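Local structure of tricorn protease (Thermoplasma acidophilum, 1K32) at residues Val71-Asp81 with Gly725-Phe734; Asp115-Thr124 with Met133-Asn141. The protein is a serine protease that probably degrades peptides released by the proteasome, with beta-propeller domains thought to gate the passage of substrate and product. All blocks are in the same frame, centred on the assembly; numbering follows the deposited sequence.

Interaction 1 of 2, residues Val71-Asp81 with Gly725-Phe734; sequences VMRGSSLNTAD and GGTFTDKDPF
The hairpin turn Gly74-Leu77, type I by its backbone angles, lies along the irregular chain Gly725-Phe734, and two main-chain bonds join them: Phe728 N to Ser75 O (2.7 Å, 167° at the hydrogen, in the carbonyl plane) and Gly74 N to Lys731 O (3.0 Å), the latter tilted from the carbonyl plane. Phe734 is sandwiched. Arg73 CD sits over one ring face, toward its rim, 3.7 Å from the centroid, while Asp81 CB covers the opposite face at 3.9 Å. Beyond CD the guanidinium, its plane 9° from that of the ring, lies with Phe734 CE1 over one of its faces; the extended chain from CG to NE carries it there. Phe734 N donates to Thr79 OG1 (2.9 Å), which gives its proton to Arg73 O, fixing the hydroxyl between the two segments. Ser76 OG donates to Gly726 O (2.9 Å), and Leu77 CG rests on Phe728 CB (3.5 Å). Polar ends are held from outside: Arg73 NE by Leu52 O, Lys731 NZ by Asn51 O, and Asp81 by Arg94, Thr96, Phe98 and Ser99. The hairpin of strands 66-73 and 79-86 meets the loop before strand 741-746, with helix 702-714 touching Leu77 and Phe728.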
loop_
_atom_site.group_PDB
_atom_site.type_symbol
_atom_site.label_atom_id
_atom_site.label_comp_id
_atom_site.label_asym_id
_atom_site.label_seq_id
_atom_site.Cartn_x
_atom_site.Cartn_y
_atom_site.Cartn_z
ATOM N N VAL A 71 -2.326 -48.691 35.098
ATOM C CA VAL A 71 -3.381 -47.774 34.709
ATOM C C VAL A 71 -3.075 -47.188 33.352
ATOM O O VAL A 71 -1.917 -46.948 33.031
ATOM C CB VAL A 71 -3.543 -46.630 35.750
ATOM C CG1 VAL A 71 -2.236 -45.924 35.957
ATOM C CG2 VAL A 71 -4.603 -45.633 35.281
ATOM N N MET A 72 -4.102 -46.979 32.538
ATOM C CA MET A 72 -3.888 -46.379 31.220
ATOM C C MET A 72 -4.439 -44.949 31.154
ATOM O O MET A 72 -5.405 -44.616 31.828
ATOM C CB MET A 72 -4.539 -47.242 30.133
ATOM C CG MET A 72 -3.890 -48.608 29.942
ATOM S SD MET A 72 -4.973 -49.673 28.922
ATOM C CE MET A 72 -6.185 -50.051 30.183
ATOM N N ARG A 73 -3.790 -44.097 30.366
ATOM C CA ARG A 73 -4.224 -42.706 30.192
ATOM C C ARG A 73 -4.112 -42.325 28.729
ATOM O O ARG A 73 -3.516 -43.061 27.953
ATOM C CB ARG A 73 -3.389 -41.756 31.058
ATOM C CG ARG A 73 -3.861 -41.724 32.495
ATOM C CD ARG A 73 -3.083 -40.737 33.337
ATOM N NE ARG A 73 -3.423 -40.891 34.748
ATOM C CZ ARG A 73 -2.890 -40.175 35.733
ATOM N NH1 ARG A 73 -3.263 -40.390 36.984
ATOM N NH2 ARG A 73 -1.987 -39.248 35.470
ATOM N N GLY A 74 -4.662 -41.167 28.366
ATOM C CA GLY A 74 -4.663 -40.740 26.971
ATOM C C GLY A 74 -6.060 -41.108 26.479
ATOM O O GLY A 74 -6.545 -42.192 26.823
ATOM N N SER A 75 -6.705 -40.247 25.697
ATOM C CA SER A 75 -8.075 -40.516 25.237
ATOM C C SER A 75 -8.303 -41.945 24.742
ATOM O O SER A 75 -9.312 -42.563 25.074
ATOM C CB SER A 75 -8.483 -39.525 24.154
ATOM O OG SER A 75 -7.710 -39.718 22.994
ATOM N N SER A 76 -7.358 -42.470 23.969
ATOM C CA SER A 76 -7.457 -43.832 23.457
ATOM C C SER A 76 -6.671 -44.866 24.282
ATOM O O SER A 76 -6.377 -45.965 23.804
ATOM C CB SER A 76 -7.002 -43.869 21.995
ATOM O OG SER A 76 -7.834 -43.030 21.203
ATOM N N LEU A 77 -6.364 -44.522 25.531
ATOM C CA LEU A 77 -5.614 -45.407 26.421
ATOM C C LEU A 77 -4.340 -45.878 25.717
ATOM O O LEU A 77 -3.964 -47.049 25.792
ATOM C CB LEU A 77 -6.478 -46.615 26.849
ATOM C CG LEU A 77 -7.866 -46.309 27.449
ATOM C CD1 LEU A 77 -8.545 -47.588 27.992
ATOM C CD2 LEU A 77 -7.700 -45.298 28.566
ATOM N N ASN A 78 -3.672 -44.958 25.031
ATOM C CA ASN A 78 -2.449 -45.297 24.331
ATOM C C ASN A 78 -1.179 -45.291 25.204
ATOM O O ASN A 78 -0.113 -45.706 24.741
ATOM C CB ASN A 78 -2.261 -44.383 23.097
ATOM C CG ASN A 78 -2.217 -42.900 23.444
ATOM O OD1 ASN A 78 -1.373 -42.170 22.935
ATOM N ND2 ASN A 78 -3.133 -42.446 24.291
ATOM N N THR A 79 -1.278 -44.827 26.454
ATOM C CA THR A 79 -0.112 -44.830 27.344
ATOM C C THR A 79 -0.415 -45.557 28.652
ATOM O O THR A 79 -1.559 -45.611 29.092
ATOM C CB THR A 79 0.398 -43.393 27.694
ATOM O OG1 THR A 79 -0.605 -42.677 28.416
ATOM C CG2 THR A 79 0.764 -42.610 26.408
ATOM N N ALA A 80 0.619 -46.119 29.266
ATOM C CA ALA A 80 0.452 -46.831 30.517
ATOM C C ALA A 80 1.657 -46.694 31.434
ATOM O O ALA A 80 2.787 -46.456 30.980
ATOM C CB ALA A 80 0.177 -48.325 30.241
ATOM N N ASP A 81 1.398 -46.826 32.731
ATOM C CA ASP A 81 2.446 -46.794 33.748
ATOM C C ASP A 81 1.915 -47.482 35.005
ATOM O O ASP A 81 0.704 -47.674 35.152
ATOM C CB ASP A 81 2.899 -45.355 34.014
ATOM C CG ASP A 81 4.199 -45.003 33.267
ATOM O OD1 ASP A 81 4.344 -43.846 32.830
ATOM O OD2 ASP A 81 5.083 -45.884 33.122
ATOM N N GLY A 725 -8.574 -46.206 18.499
ATOM C CA GLY A 725 -9.147 -44.891 18.708
ATOM C C GLY A 725 -10.268 -44.887 19.730
ATOM O O GLY A 725 -10.353 -45.780 20.570
ATOM N N GLY A 726 -11.138 -43.888 19.645
ATOM C CA GLY A 726 -12.221 -43.777 20.595
ATOM C C GLY A 726 -11.762 -42.986 21.811
ATOM O O GLY A 726 -10.560 -42.753 21.989
ATOM N N THR A 727 -12.718 -42.575 22.640
ATOM C CA THR A 727 -12.443 -41.799 23.848
ATOM C C THR A 727 -12.846 -42.618 25.086
ATOM O O THR A 727 -14.027 -42.912 25.308
ATOM C CB THR A 727 -13.203 -40.442 23.800
ATOM O OG1 THR A 727 -12.679 -39.651 22.727
ATOM C CG2 THR A 727 -13.041 -39.671 25.088
ATOM N N PHE A 728 -11.846 -42.991 25.879
ATOM C CA PHE A 728 -12.054 -43.805 27.077
ATOM C C PHE A 728 -11.910 -43.075 28.412
ATOM O O PHE A 728 -12.454 -43.517 29.422
ATOM C CB PHE A 728 -11.076 -44.985 27.063
ATOM C CG PHE A 728 -11.310 -45.953 25.939
ATOM C CD1 PHE A 728 -11.812 -47.222 26.199
ATOM C CD2 PHE A 728 -11.061 -45.589 24.619
ATOM C CE1 PHE A 728 -12.064 -48.112 25.165
ATOM C CE2 PHE A 728 -11.313 -46.486 23.570
ATOM C CZ PHE A 728 -11.814 -47.742 23.848
ATOM N N THR A 729 -11.177 -41.967 28.413
ATOM C CA THR A 729 -10.931 -41.198 29.635
ATOM C C THR A 729 -10.627 -39.755 29.269
ATOM O O THR A 729 -10.357 -39.458 28.115
ATOM C CB THR A 729 -9.704 -41.776 30.393
ATOM O OG1 THR A 729 -9.417 -40.981 31.544
ATOM C CG2 THR A 729 -8.474 -41.778 29.494
ATOM N N ASP A 730 -10.681 -38.850 30.237
ATOM C CA ASP A 730 -10.335 -37.456 29.946
ATOM C C ASP A 730 -8.936 -37.147 30.495
ATOM O O ASP A 730 -8.508 -35.994 30.526
ATOM C CB ASP A 730 -11.356 -36.485 30.547
ATOM C CG ASP A 730 -11.555 -36.678 32.037
ATOM O OD1 ASP A 730 -10.602 -37.079 32.740
ATOM O OD2 ASP A 730 -12.671 -36.410 32.517
ATOM N N LYS A 731 -8.232 -38.186 30.931
ATOM C CA LYS A 731 -6.879 -38.033 31.478
ATOM C C LYS A 731 -5.808 -37.848 30.402
ATOM O O LYS A 731 -5.726 -38.629 29.442
ATOM C CB LYS A 731 -6.499 -39.254 32.320
ATOM C CG LYS A 731 -7.373 -39.518 33.529
ATOM C CD LYS A 731 -7.112 -38.519 34.636
ATOM C CE LYS A 731 -7.822 -38.937 35.918
ATOM N NZ LYS A 731 -7.539 -37.991 37.028
ATOM N N ASP A 732 -4.976 -36.822 30.569
ATOM C CA ASP A 732 -3.895 -36.564 29.623
ATOM C C ASP A 732 -2.976 -37.786 29.622
ATOM O O ASP A 732 -2.802 -38.443 30.640
ATOM C CB ASP A 732 -3.084 -35.324 30.027
ATOM C CG ASP A 732 -3.906 -34.045 30.008
ATOM O OD1 ASP A 732 -4.549 -33.749 28.978
ATOM O OD2 ASP A 732 -3.900 -33.325 31.027
ATOM N N PRO A 733 -2.382 -38.102 28.469
ATOM C CA PRO A 733 -1.489 -39.255 28.385
ATOM C C PRO A 733 -0.296 -39.151 29.346
ATOM O O PRO A 733 0.109 -38.056 29.745
ATOM C CB PRO A 733 -1.069 -39.255 26.917
ATOM C CG PRO A 733 -1.132 -37.815 26.537
ATOM C CD PRO A 733 -2.397 -37.343 27.206
ATOM N N PHE A 734 0.240 -40.299 29.743
ATOM C CA PHE A 734 1.389 -40.318 30.634
ATOM C C PHE A 734 2.560 -39.721 29.880
ATOM O O PHE A 734 2.656 -39.869 28.665
ATOM C CB PHE A 734 1.717 -41.747 31.072
ATOM C CG PHE A 734 0.891 -42.225 32.238
ATOM C CD1 PHE A 734 1.010 -41.618 33.485
ATOM C CD2 PHE A 734 -0.012 -43.276 32.087
ATOM C CE1 PHE A 734 0.241 -42.050 34.569
ATOM C CE2 PHE A 734 -0.782 -43.714 33.154
ATOM C CZ PHE A 734 -0.656 -43.098 34.404
HETATM O O HOH W 1 -1.571 -37.676 33.026
HETATM O O HOH W 2 -8.994 -40.424 20.759
HETATM O O HOH W 3 -8.462 -47.922 21.812
#

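Interaction 2 of 2, residues Asp115-Thr124 with Met133-Asn141; sequences DPDGNLIIST and MTCLYRVEN
Strands 120-124 and 135-140 form the central antiparallel hairpin of a four-stranded propeller blade. Their short axes approach to 4.6 Å, with 146° between the chain directions. Ile122 and Tyr137 make one hydrogen-bonded pair, with Ile122 N to Tyr137 O at 2.9 Å and Tyr137 N to Ile122 O at 3.0 Å; Thr124 and Cys135 make another, sound from Thr124 N to Cys135 O but weak from Cys135 N to Thr124 O. Toward the other end, Val139 N reaches Leu120 O at 175°.

On one face Val139 CG2 meets Ile122 CG2 at 3.7 Å, and Thr124 CG2 touches Tyr137 CE2 (3.8 Å), the two side chains crossing at about a right angle. A water joins Thr124 O to Tyr137 OH, which also bonds Gln128. On the other face Ile121 CD1 packs against Arg138 CB (3.7 Å), and Ser123 OG abuts Thr134 CB; both hydroxyls, Ser123 OG and Thr134 OG1, bond Ala154 O.

Arg138 CG is anti to the backbone N (chi1 173°), which sends the chain past Asn119 CB until CD lies 3.5 Å from Asp115 OD1. The other carboxylate oxygen, OD2, accepts from Asn119 N at 2.9 Å, from above the carboxylate plane, and weakly from Asp117 N and Gly118 N. An alanine at Asp115 is likely to leave these turn amides without their shared acceptor, to free the type I turn to shift, and to take the OD1 contact from Arg138 CD, which would keep Asn119 CB beside it. With strands 110-114 and 145-148 flanking the hairpin, the up-and-down antiparallel order is that of a beta-propeller blade.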
loop_
_atom_site.group_PDB
_atom_site.type_symbol
_atom_site.label_atom_id
_atom_site.label_comp_id
_atom_site.label_asym_id
_atom_site.label_seq_id
_atom_site.Cartn_x
_atom_site.Cartn_y
_atom_site.Cartn_z
ATOM N N ASP A 115 9.276 -62.115 42.761
ATOM C CA ASP A 115 10.323 -63.068 43.037
ATOM C C ASP A 115 10.167 -63.627 44.451
ATOM O O ASP A 115 9.316 -63.173 45.213
ATOM C CB ASP A 115 11.708 -62.426 42.809
ATOM C CG ASP A 115 12.081 -61.406 43.867
ATOM O OD1 ASP A 115 12.971 -60.577 43.589
ATOM O OD2 ASP A 115 11.510 -61.434 44.973
ATOM N N PRO A 116 10.967 -64.641 44.804
ATOM C CA PRO A 116 10.893 -65.251 46.137
ATOM C C PRO A 116 11.037 -64.270 47.309
ATOM O O PRO A 116 10.462 -64.500 48.366
ATOM C CB PRO A 116 12.007 -66.293 46.098
ATOM C CG PRO A 116 12.005 -66.712 44.653
ATOM C CD PRO A 116 11.917 -65.371 43.949
ATOM N N ASP A 117 11.794 -63.191 47.121
ATOM C CA ASP A 117 11.984 -62.189 48.171
ATOM C C ASP A 117 10.770 -61.264 48.278
ATOM O O ASP A 117 10.656 -60.479 49.213
ATOM C CB ASP A 117 13.243 -61.357 47.890
ATOM C CG ASP A 117 14.536 -62.127 48.157
ATOM O OD1 ASP A 117 15.621 -61.608 47.820
ATOM O OD2 ASP A 117 14.477 -63.243 48.712
ATOM N N GLY A 118 9.860 -61.366 47.313
ATOM C CA GLY A 118 8.675 -60.528 47.320
ATOM C C GLY A 118 8.812 -59.258 46.498
ATOM O O GLY A 118 7.933 -58.396 46.539
ATOM N N ASN A 119 9.904 -59.130 45.748
ATOM C CA ASN A 119 10.096 -57.933 44.936
ATOM C C ASN A 119 9.289 -57.977 43.653
ATOM O O ASN A 119 9.141 -59.029 43.025
ATOM C CB ASN A 119 11.570 -57.746 44.581
ATOM C CG ASN A 119 12.453 -57.700 45.804
ATOM O OD1 ASN A 119 13.315 -58.558 45.992
ATOM N ND2 ASN A 119 12.240 -56.703 46.650
ATOM N N LEU A 120 8.774 -56.816 43.265
ATOM C CA LEU A 120 7.991 -56.700 42.046
ATOM C C LEU A 120 8.847 -56.886 40.794
ATOM O O LEU A 120 9.932 -56.323 40.686
ATOM C CB LEU A 120 7.328 -55.330 41.982
ATOM C CG LEU A 120 6.587 -54.991 40.685
ATOM C CD1 LEU A 120 5.468 -55.995 40.459
ATOM C CD2 LEU A 120 6.026 -53.574 40.774
ATOM N N ILE A 121 8.354 -57.706 39.868
ATOM C CA ILE A 121 9.014 -57.915 38.584
ATOM C C ILE A 121 8.025 -57.360 37.568
ATOM O O ILE A 121 6.843 -57.718 37.587
ATOM C CB ILE A 121 9.246 -59.409 38.240
ATOM C CG1 ILE A 121 10.064 -60.091 39.344
ATOM C CG2 ILE A 121 9.985 -59.500 36.893
ATOM C CD1 ILE A 121 11.429 -59.454 39.564
ATOM N N ILE A 122 8.500 -56.479 36.698
ATOM C CA ILE A 122 7.643 -55.892 35.692
ATOM C C ILE A 122 8.069 -56.313 34.311
ATOM O O ILE A 122 9.205 -56.735 34.098
ATOM C CB ILE A 122 7.632 -54.335 35.740
ATOM C CG1 ILE A 122 9.037 -53.775 35.532
ATOM C CG2 ILE A 122 7.028 -53.865 37.046
ATOM C CD1 ILE A 122 9.060 -52.238 35.470
ATOM N N SER A 123 7.130 -56.206 33.380
ATOM C CA SER A 123 7.378 -56.555 31.998
ATOM C C SER A 123 7.156 -55.287 31.204
ATOM O O SER A 123 6.111 -54.658 31.337
ATOM C CB SER A 123 6.401 -57.628 31.553
ATOM O OG SER A 123 6.475 -57.808 30.167
ATOM N N THR A 124 8.138 -54.893 30.395
ATOM C CA THR A 124 7.982 -53.678 29.606
ATOM C C THR A 124 8.937 -53.537 28.428
ATOM O O THR A 124 10.093 -53.985 28.465
ATOM C CB THR A 124 8.093 -52.406 30.501
ATOM O OG1 THR A 124 7.876 -51.246 29.700
ATOM C CG2 THR A 124 9.472 -52.308 31.145
ATOM N N MET A 133 9.287 -56.600 22.553
ATOM C CA MET A 133 10.365 -56.925 23.472
ATOM C C MET A 133 10.013 -56.408 24.850
ATOM O O MET A 133 10.637 -55.457 25.342
ATOM C CB MET A 133 11.684 -56.292 23.020
ATOM C CG MET A 133 12.364 -56.993 21.865
ATOM S SD MET A 133 13.927 -56.182 21.488
ATOM C CE MET A 133 13.310 -54.676 20.957
ATOM N N THR A 134 8.997 -57.016 25.457
ATOM C CA THR A 134 8.558 -56.629 26.796
ATOM C C THR A 134 9.456 -57.379 27.759
ATOM O O THR A 134 9.127 -58.470 28.225
ATOM C CB THR A 134 7.088 -57.004 27.032
ATOM O OG1 THR A 134 6.889 -58.393 26.738
ATOM C CG2 THR A 134 6.191 -56.166 26.130
ATOM N N CYS A 135 10.615 -56.779 28.026
ATOM C CA CYS A 135 11.621 -57.367 28.897
ATOM C C CYS A 135 11.265 -57.328 30.375
ATOM O O CYS A 135 10.465 -56.506 30.799
ATOM C CB CYS A 135 12.964 -56.661 28.659
ATOM S SG CYS A 135 13.562 -56.896 26.965
ATOM N N LEU A 136 11.870 -58.229 31.150
ATOM C CA LEU A 136 11.639 -58.315 32.595
ATOM C C LEU A 136 12.667 -57.530 33.406
ATOM O O LEU A 136 13.866 -57.575 33.117
ATOM C CB LEU A 136 11.682 -59.772 33.050
ATOM C CG LEU A 136 10.641 -60.697 32.413
ATOM C CD1 LEU A 136 10.836 -62.108 32.924
ATOM C CD2 LEU A 136 9.238 -60.184 32.734
ATOM N N TYR A 137 12.190 -56.827 34.429
ATOM C CA TYR A 137 13.054 -56.048 35.304
ATOM C C TYR A 137 12.574 -56.182 36.750
ATOM O O TYR A 137 11.368 -56.224 37.012
ATOM C CB TYR A 137 13.003 -54.557 34.935
ATOM C CG TYR A 137 13.391 -54.222 33.517
ATOM C CD1 TYR A 137 14.665 -53.730 33.223
ATOM C CD2 TYR A 137 12.479 -54.379 32.467
ATOM C CE1 TYR A 137 15.020 -53.394 31.921
ATOM C CE2 TYR A 137 12.826 -54.047 31.160
ATOM C CZ TYR A 137 14.095 -53.553 30.897
ATOM O OH TYR A 137 14.432 -53.200 29.621
ATOM N N ARG A 138 13.514 -56.267 37.687
ATOM C CA ARG A 138 13.144 -56.316 39.094
ATOM C C ARG A 138 13.094 -54.850 39.495
ATOM O O ARG A 138 14.011 -54.100 39.181
ATOM C CB ARG A 138 14.197 -57.027 39.945
ATOM C CG ARG A 138 13.877 -56.923 41.427
ATOM C CD ARG A 138 14.755 -57.794 42.312
ATOM N NE ARG A 138 16.161 -57.399 42.273
ATOM C CZ ARG A 138 17.050 -57.921 41.442
ATOM N NH1 ARG A 138 18.307 -57.509 41.463
ATOM N NH2 ARG A 138 16.676 -58.873 40.599
ATOM N N VAL A 139 12.027 -54.439 40.169
ATOM C CA VAL A 139 11.901 -53.050 40.571
ATOM C C VAL A 139 12.564 -52.812 41.928
ATOM O O VAL A 139 12.434 -53.625 42.850
ATOM C CB VAL A 139 10.422 -52.622 40.660
ATOM C CG1 VAL A 139 10.337 -51.135 41.027
ATOM C CG2 VAL A 139 9.716 -52.902 39.323
ATOM N N GLU A 140 13.256 -51.685 42.045
ATOM C CA GLU A 140 13.939 -51.340 43.278
ATOM C C GLU A 140 13.580 -49.932 43.747
ATOM O O GLU A 140 13.412 -49.013 42.939
ATOM C CB GLU A 140 15.465 -51.447 43.095
ATOM C CG GLU A 140 15.982 -52.862 42.853
ATOM C CD GLU A 140 17.514 -52.961 42.796
ATOM O OE1 GLU A 140 18.046 -54.054 43.049
ATOM O OE2 GLU A 140 18.193 -51.967 42.488
ATOM N N ASN A 141 13.466 -49.780 45.065
ATOM C CA ASN A 141 13.173 -48.490 45.676
ATOM C C ASN A 141 12.018 -47.794 44.997
ATOM O O ASN A 141 12.133 -46.626 44.623
ATOM C CB ASN A 141 14.388 -47.565 45.581
ATOM C CG ASN A 141 15.610 -48.153 46.197
ATOM O OD1 ASN A 141 15.617 -48.464 47.385
ATOM N ND2 ASN A 141 16.670 -48.307 45.401
HETATM O O HOH W 4 9.645 -54.278 44.393
HETATM O O HOH W 5 12.192 -52.250 28.341
#

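Overall arrangement
From the N terminus, the chain first passes through the hairpin 71-81, whose partner at 725-734 comes 644 residues later; interaction 1 therefore closes a very long loop. Interaction 2 falls within that span and closes after only nine residues, so the two contacts nest without crossing. The first is long-range, tying a propeller hairpin to the loop between strands 723-724 and 741-746. The second is local, pairing the two middle strands of the next four-stranded sheet. The centres of interaction 1 and interaction 2 are about 24 Å apart. The nearest atoms of interaction 1 and interaction 2 are about 7 Å apart, so the two do not touch.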